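Local coordinates for Plm1 (Streptomyces sp. HK803, PDB 4HXY), which probably uses bound NADPH to reduce a ketone of the growing chain, as the ketoreductase of the first module of phoslactomycin biosynthesis, at residues A[392-395]-A[396-399]; A[109-112]-A[113-117]; A[411-414]-A[415-418]. All coordinates share one frame; numbering follows the deposited sequence. Where two conformers were deposited one is given.

Contact 1 of 3, residues A[392-395]-A[396-399]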
loop_
_atom_site.group_PDB
_atom_site.type_symbol
_atom_site.label_atom_id
_atom_site.label_comp_id
_atom_site.label_asym_id
_atom_site.label_seq_id
_atom_site.Cartn_x
_atom_site.Cartn_y
_atom_site.Cartn_z
ATOM N N LEU A 392 -13.548 9.494 -10.967
ATOM C CA LEU A 392 -14.750 9.264 -10.181
ATOM C C LEU A 392 -15.577 8.106 -10.749
ATOM O O LEU A 392 -16.205 7.344 -9.986
ATOM C CB LEU A 392 -15.572 10.560 -10.083
ATOM C CG LEU A 392 -14.977 11.630 -9.167
ATOM C CD1 LEU A 392 -15.720 12.970 -9.347
ATOM C CD2 LEU A 392 -14.981 11.201 -7.700
ATOM N N GLN A 393 -15.615 7.970 -12.070
ATOM C CA GLN A 393 -16.320 6.848 -12.676
ATOM C C GLN A 393 -15.630 5.545 -12.297
ATOM O O GLN A 393 -16.288 4.575 -11.912
ATOM C CB GLN A 393 -16.406 6.980 -14.190
ATOM C CG GLN A 393 -17.061 5.782 -14.854
ATOM C CD GLN A 393 -18.537 5.676 -14.553
ATOM O OE1 GLN A 393 -19.346 6.443 -15.084
ATOM N NE2 GLN A 393 -18.904 4.715 -13.705
ATOM N N ALA A 394 -14.299 5.533 -12.341
ATOM C CA ALA A 394 -13.567 4.331 -11.952
ATOM C C ALA A 394 -13.766 4.008 -10.482
ATOM O O ALA A 394 -13.834 2.846 -10.106
ATOM C CB ALA A 394 -12.063 4.483 -12.288
ATOM N N MET A 395 -13.877 5.043 -9.642
ATOM C CA MET A 395 -14.191 4.837 -8.229
ATOM C C MET A 395 -15.516 4.091 -8.043
ATOM O O MET A 395 -15.581 3.125 -7.298
ATOM C CB MET A 395 -14.227 6.164 -7.480
ATOM C CG MET A 395 -14.530 5.991 -6.000
ATOM S SD MET A 395 -14.835 7.571 -5.190
ATOM C CE MET A 395 -16.453 7.960 -5.872
ATOM N N GLU A 396 -16.552 4.547 -8.730
ATOM C CA GLU A 396 -17.866 3.890 -8.694
ATOM C C GLU A 396 -17.771 2.436 -9.154
ATOM O O GLU A 396 -18.314 1.539 -8.524
ATOM C CB GLU A 396 -18.845 4.672 -9.576
ATOM C CG GLU A 396 -20.111 3.959 -9.924
ATOM C CD GLU A 396 -21.088 4.859 -10.687
ATOM O OE1 GLU A 396 -21.219 4.695 -11.940
ATOM O OE2 GLU A 396 -21.699 5.735 -10.020
ATOM N N GLN A 397 -17.037 2.209 -10.237
ATOM C CA GLN A 397 -16.835 0.864 -10.765
ATOM C C GLN A 397 -16.142 -0.051 -9.745
ATOM O O GLN A 397 -16.525 -1.203 -9.579
ATOM C CB GLN A 397 -16.024 0.918 -12.057
ATOM C CG GLN A 397 -16.753 1.501 -13.243
ATOM C CD GLN A 397 -15.836 1.678 -14.439
ATOM O OE1 GLN A 397 -15.057 2.608 -14.490
ATOM N NE2 GLN A 397 -15.891 0.738 -15.384
ATOM N N ALA A 398 -15.137 0.480 -9.047
ATOM C CA ALA A 398 -14.420 -0.305 -8.057
ATOM C C ALA A 398 -15.306 -0.689 -6.877
ATOM O O ALA A 398 -15.250 -1.814 -6.365
ATOM C CB ALA A 398 -13.163 0.437 -7.579
ATOM N N ILE A 399 -16.133 0.262 -6.440
ATOM C CA ILE A 399 -17.013 0.061 -5.303
ATOM C C ILE A 399 -18.128 -0.903 -5.661
ATOM O O ILE A 399 -18.456 -1.785 -4.858
ATOM C CB ILE A 399 -17.603 1.417 -4.793
ATOM C CG1 ILE A 399 -16.496 2.322 -4.274
ATOM C CG2 ILE A 399 -18.694 1.182 -3.702
ATOM C CD1 ILE A 399 -16.919 3.753 -4.032
#

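Contact 2 of 3, residues A[109-112]-A[113-117]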
loop_
_atom_site.group_PDB
_atom_site.type_symbol
_atom_site.label_atom_id
_atom_site.label_comp_id
_atom_site.label_asym_id
_atom_site.label_seq_id
_atom_site.Cartn_x
_atom_site.Cartn_y
_atom_site.Cartn_z
ATOM N N GLY A 109 3.260 -3.635 4.889
ATOM C CA GLY A 109 4.053 -2.407 4.840
ATOM C C GLY A 109 5.528 -2.633 4.549
ATOM O O GLY A 109 6.190 -1.800 3.932
ATOM N N VAL A 110 6.042 -3.769 5.002
ATOM C CA VAL A 110 7.419 -4.172 4.718
ATOM C C VAL A 110 7.647 -4.216 3.207
ATOM O O VAL A 110 8.685 -3.770 2.703
ATOM C CB VAL A 110 7.731 -5.548 5.296
ATOM C CG1 VAL A 110 9.123 -5.957 4.913
ATOM C CG2 VAL A 110 7.648 -5.552 6.865
ATOM N N TRP A 111 6.679 -4.784 2.485
ATOM C CA TRP A 111 6.774 -4.904 1.024
ATOM C C TRP A 111 6.688 -3.536 0.337
ATOM O O TRP A 111 7.395 -3.272 -0.646
ATOM C CB TRP A 111 5.697 -5.867 0.495
ATOM C CG TRP A 111 6.101 -7.270 0.695
ATOM C CD1 TRP A 111 6.366 -7.887 1.887
ATOM C CD2 TRP A 111 6.350 -8.241 -0.318
ATOM N NE1 TRP A 111 6.747 -9.172 1.678
ATOM C CE2 TRP A 111 6.730 -9.429 0.332
ATOM C CE3 TRP A 111 6.232 -8.245 -1.716
ATOM C CZ2 TRP A 111 7.030 -10.587 -0.355
ATOM C CZ3 TRP A 111 6.556 -9.408 -2.387
ATOM C CH2 TRP A 111 6.900 -10.564 -1.708
ATOM N N GLY A 112 5.847 -2.649 0.852
ATOM C CA GLY A 112 5.764 -1.300 0.293
ATOM C C GLY A 112 7.103 -0.604 0.380
ATOM O O GLY A 112 7.577 -0.031 -0.592
ATOM N N LEU A 113 7.728 -0.671 1.554
ATOM C CA LEU A 113 9.019 -0.054 1.762
ATOM C C LEU A 113 10.138 -0.753 0.992
ATOM O O LEU A 113 11.001 -0.101 0.410
ATOM C CB LEU A 113 9.347 -0.014 3.259
ATOM C CG LEU A 113 10.567 0.836 3.578
ATOM C CD1 LEU A 113 10.281 1.666 4.858
ATOM C CD2 LEU A 113 11.795 -0.027 3.710
ATOM N N GLY A 114 10.115 -2.079 0.988
ATOM C CA GLY A 114 11.138 -2.880 0.335
ATOM C C GLY A 114 11.245 -2.613 -1.154
ATOM O O GLY A 114 12.333 -2.530 -1.701
ATOM N N ARG A 115 10.108 -2.451 -1.821
ATOM C CA ARG A 115 10.129 -2.042 -3.228
ATOM C C ARG A 115 10.847 -0.707 -3.457
ATOM O O ARG A 115 11.585 -0.553 -4.430
ATOM C CB ARG A 115 8.712 -1.986 -3.805
ATOM C CG ARG A 115 8.103 -3.382 -4.063
ATOM C CD ARG A 115 6.729 -3.313 -4.734
ATOM N NE ARG A 115 5.657 -3.009 -3.769
ATOM C CZ ARG A 115 4.948 -3.915 -3.111
ATOM N NH1 ARG A 115 5.129 -5.218 -3.309
ATOM N NH2 ARG A 115 4.023 -3.528 -2.258
ATOM N N VAL A 116 10.640 0.248 -2.562
ATOM C CA VAL A 116 11.353 1.515 -2.620
ATOM C C VAL A 116 12.869 1.304 -2.382
ATOM O O VAL A 116 13.691 1.923 -3.054
ATOM C CB VAL A 116 10.749 2.518 -1.645
ATOM C CG1 VAL A 116 11.549 3.812 -1.660
ATOM C CG2 VAL A 116 9.280 2.782 -2.016
ATOM N N ALA A 117 13.225 0.411 -1.465
ATOM C CA ALA A 117 14.635 0.052 -1.253
ATOM C C ALA A 117 15.291 -0.456 -2.544
ATOM O O ALA A 117 16.432 -0.092 -2.856
ATOM C CB ALA A 117 14.771 -0.958 -0.114
HETATM O O HOH W 1 5.815 -0.235 -2.945
#

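Contact 3 of 3, residues A[411-414]-A[415-418]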
loop_
_atom_site.group_PDB
_atom_site.type_symbol
_atom_site.label_atom_id
_atom_site.label_comp_id
_atom_site.label_asym_id
_atom_site.label_seq_id
_atom_site.Cartn_x
_atom_site.Cartn_y
_atom_site.Cartn_z
ATOM N N ASP A 411 -3.457 6.031 -15.547
ATOM C CA ASP A 411 -3.221 6.244 -16.982
ATOM C C ASP A 411 -1.713 6.115 -17.242
ATOM O O ASP A 411 -0.963 7.080 -17.021
ATOM C CB ASP A 411 -3.716 7.645 -17.349
ATOM C CG ASP A 411 -3.654 7.937 -18.836
ATOM O OD1 ASP A 411 -3.054 7.130 -19.576
ATOM O OD2 ASP A 411 -4.204 8.990 -19.255
ATOM N N VAL A 412 -1.288 4.927 -17.672
ATOM C CA VAL A 412 0.126 4.613 -17.853
ATOM C C VAL A 412 0.427 4.490 -19.338
ATOM O O VAL A 412 -0.299 3.810 -20.062
ATOM C CB VAL A 412 0.515 3.285 -17.180
ATOM C CG1 VAL A 412 2.033 3.012 -17.350
ATOM C CG2 VAL A 412 0.150 3.306 -15.687
ATOM N N THR A 413 1.485 5.169 -19.775
ATOM C CA THR A 413 2.019 4.989 -21.120
ATOM C C THR A 413 3.307 4.168 -20.955
ATOM O O THR A 413 4.354 4.698 -20.572
ATOM C CB THR A 413 2.283 6.361 -21.799
ATOM O OG1 THR A 413 1.046 7.097 -21.892
ATOM C CG2 THR A 413 2.880 6.187 -23.191
ATOM N N TRP A 414 3.196 2.872 -21.215
ATOM C CA TRP A 414 4.222 1.903 -20.877
ATOM C C TRP A 414 5.546 2.162 -21.599
ATOM O O TRP A 414 6.598 1.917 -21.025
ATOM C CB TRP A 414 3.723 0.468 -21.112
ATOM C CG TRP A 414 2.639 0.145 -20.154
ATOM C CD1 TRP A 414 1.299 0.106 -20.412
ATOM C CD2 TRP A 414 2.793 -0.096 -18.769
ATOM N NE1 TRP A 414 0.603 -0.166 -19.254
ATOM C CE2 TRP A 414 1.505 -0.292 -18.228
ATOM C CE3 TRP A 414 3.894 -0.169 -17.923
ATOM C CZ2 TRP A 414 1.308 -0.585 -16.886
ATOM C CZ3 TRP A 414 3.694 -0.450 -16.591
ATOM C CH2 TRP A 414 2.414 -0.636 -16.082
ATOM N N SER A 415 5.490 2.678 -22.834
ATOM C CA SER A 415 6.704 2.973 -23.603
ATOM C C SER A 415 7.584 4.027 -22.915
ATOM O O SER A 415 8.799 3.994 -23.084
ATOM C CB SER A 415 6.340 3.456 -25.023
ATOM O OG SER A 415 5.593 4.646 -24.951
ATOM N N ARG A 416 6.979 4.956 -22.174
ATOM C CA ARG A 416 7.723 5.925 -21.367
ATOM C C ARG A 416 7.974 5.425 -19.943
ATOM O O ARG A 416 9.041 5.654 -19.364
ATOM C CB ARG A 416 6.979 7.255 -21.238
ATOM C CG ARG A 416 6.740 8.045 -22.502
ATOM C CD ARG A 416 5.884 9.283 -22.164
ATOM N NE ARG A 416 5.666 10.159 -23.317
ATOM C CZ ARG A 416 5.441 11.481 -23.255
ATOM N NH1 ARG A 416 5.256 12.178 -24.379
ATOM N NH2 ARG A 416 5.413 12.129 -22.089
ATOM N N PHE A 417 6.980 4.778 -19.356
ATOM C CA PHE A 417 7.094 4.375 -17.950
ATOM C C PHE A 417 8.206 3.347 -17.716
ATOM O O PHE A 417 8.991 3.483 -16.780
ATOM C CB PHE A 417 5.752 3.801 -17.471
ATOM C CG PHE A 417 5.776 3.294 -16.061
ATOM C CD1 PHE A 417 5.471 4.131 -15.010
ATOM C CD2 PHE A 417 6.112 1.977 -15.787
ATOM C CE1 PHE A 417 5.508 3.660 -13.702
ATOM C CE2 PHE A 417 6.165 1.521 -14.482
ATOM C CZ PHE A 417 5.843 2.363 -13.451
ATOM N N LEU A 418 8.272 2.321 -18.553
ATOM C CA LEU A 418 9.170 1.185 -18.281
ATOM C C LEU A 418 10.651 1.550 -18.343
ATOM O O LEU A 418 11.405 1.164 -17.432
ATOM C CB LEU A 418 8.871 -0.011 -19.184
ATOM C CG LEU A 418 7.594 -0.761 -18.910
ATOM C CD1 LEU A 418 7.323 -1.737 -20.063
ATOM C CD2 LEU A 418 7.698 -1.478 -17.554
#

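Contact 1 of 3, residues A[392-395]-A[396-399]
Met395 and Ile399, one turn apart, run alongside each other off the same face of helix 388-400, with Met395 CG 3.8 Å from Ile399 CD1. Backbone bonds run from i+4 to i; Gln397 N reaches Gln393 O at 3.0 Å and Ala398 N reaches Ala394 O at 2.9 Å. Among the polar side chains, in one of the two conformers of Gln393, NE2 gives to Glu396 OE1 at 2.9 Å, a provisional link. The bond is bent, 143° at the hydrogen, and the amide meets the carboxylate from above its plane; the amide and carboxylate planes are 69° apart. This conformer has CG anti to the backbone N (chi1 176°) and then folds at chi2, which brings NE2 forward along the helix, over toward Glu396. The carboxylate's other oxygen, Glu396 OE2, takes the amide N-H of Trp184. Replacing Glu396 by an alanine would probably leave the Trp184 amide without its acceptor and remove what fixes the Gln393 amide in this conformer. Gln397 lies across that Gln393 conformer at about a right angle, its OE1 3.4 Å from Ala394 CA, while its NE2 bonds to Pro179 O. Met395 and Ile399 pack on strand 316-322 through Phe320 and Val318, Met395 also meeting Trp361 of strand 357-361; Ala394 and Ala398 rest on Trp7 of strand 6-14, so the helix bridges Rossmann-fold strands and the N-terminal strand.

Contact 2 of 3, residues A[109-112]-A[113-117]
Arg115 folds back along helix 105-120 onto the peptide of Trp111, one turn earlier. Trp111 O lies over the centre of one guanidinium face, 3.5 Å from Arg115 CZ, and the same oxygen accepts the nearly straight backbone bond from Arg115 N (3.1 Å, 169° at the hydrogen). At the rim of the group, Arg115 NH1 comes to the edge of the indole, 3.6 Å from Trp111 CE3 and near the ring plane; the ring and guanidinium planes are 53° apart, so this is no stack. The Arg115 chain has CG anti to its carbonyl carbon (chi1 -74°) and bends at chi3, which turns the guanidinium back toward the preceding turn. There Arg115 NH2 passes 3.7 Å from Gly112 N, close to a residue that carries no side chain. A water lies at the guanidinium edge, accepting from Arg115 NE at 2.9 Å and donating to Gly112 O at 2.9 Å, and so ties the side chain to its own helix. Farther out, Trp111 NE1 bonds to Thr89 OG1, anchoring the indole, while Arg115 NH1 and NH2 make weak hydrogen bonds to Gln160 OE1 and Gly325 O. Leu113 packs on Leu70 and Leu74 of helix 67-77, and Val116 on Ala333 and Ala336 of helix 333-351. With Arg171 NH1 also close, the buried positive charge of Arg115 is probably eased by the carbonyl over its face, the water and neutral acceptors, rather than by a carboxylate among the partners described here.

Contact 3 of 3, residues A[411-414]-A[415-418]
Val412, Trp414, Phe417 and Leu418 form the close-packed side of the turn from strand 408-412 into helix 414-421. Val412 CG1 sits over one face of the Trp414 ring and also lies 3.8 Å from Phe417 CB. With CG anti to the backbone N (chi1 177°), Phe417 turns its ring beside Trp414, and the two side chains project together; their rings meet obliquely, planes at 78°, with Trp414 CZ3 3.5 Å from Phe417 CD2. Leu418 comes to the edge of the indole, its CG 3.9 Å from Trp414 CE3. Outside the two segments, Phe433 stacks on Trp414, and both Phe430 and Trp327 meet Phe417 edge-to-face, extending the aromatic cluster. At the strand-to-helix junction Thr413 occupies the N-cap position: its side chain makes no capping bond, but its carbonyl opens the helix, Phe417 N reaching Thr413 O at 2.9 Å and Arg416 N adding a weak bond at 3.1 Å. One residue on, Leu418 N gives a straighter bond to Trp414 O at 3.0 Å, 169° at the hydrogen. The opposite character belongs to the exposed Ser415 and Arg416. Here the side-chain touch is thin, Thr413 CG2 passing 3.6 Å from Ser415 OG, and Arg416 extends from CG to NE away from the aromatic side, its NH2 hydrogen-bonded to Arg379 O.

How the contacts relate
Going from the N terminus, contact 2 comes first, within helix 105-120 of the beta-alpha-beta unit between strands 85-90 and 125-131. Contact 1 follows much later, on helix 388-400, and contact 3 comes last, where strand 408-412 passes into helix 414-421. All three are local and in series: each closes a turn or two of backbone, and none nests in or crosses another. Contact 2 ties its helix to helices 67-77 and 333-351, thereby joining the N-terminal half to the KR domain. Helix 388-400 leads on to strand 408-412, so contact 1 lies on the helix before that strand and contact 3 at the strand's end, their nearest atoms about 9 Å apart.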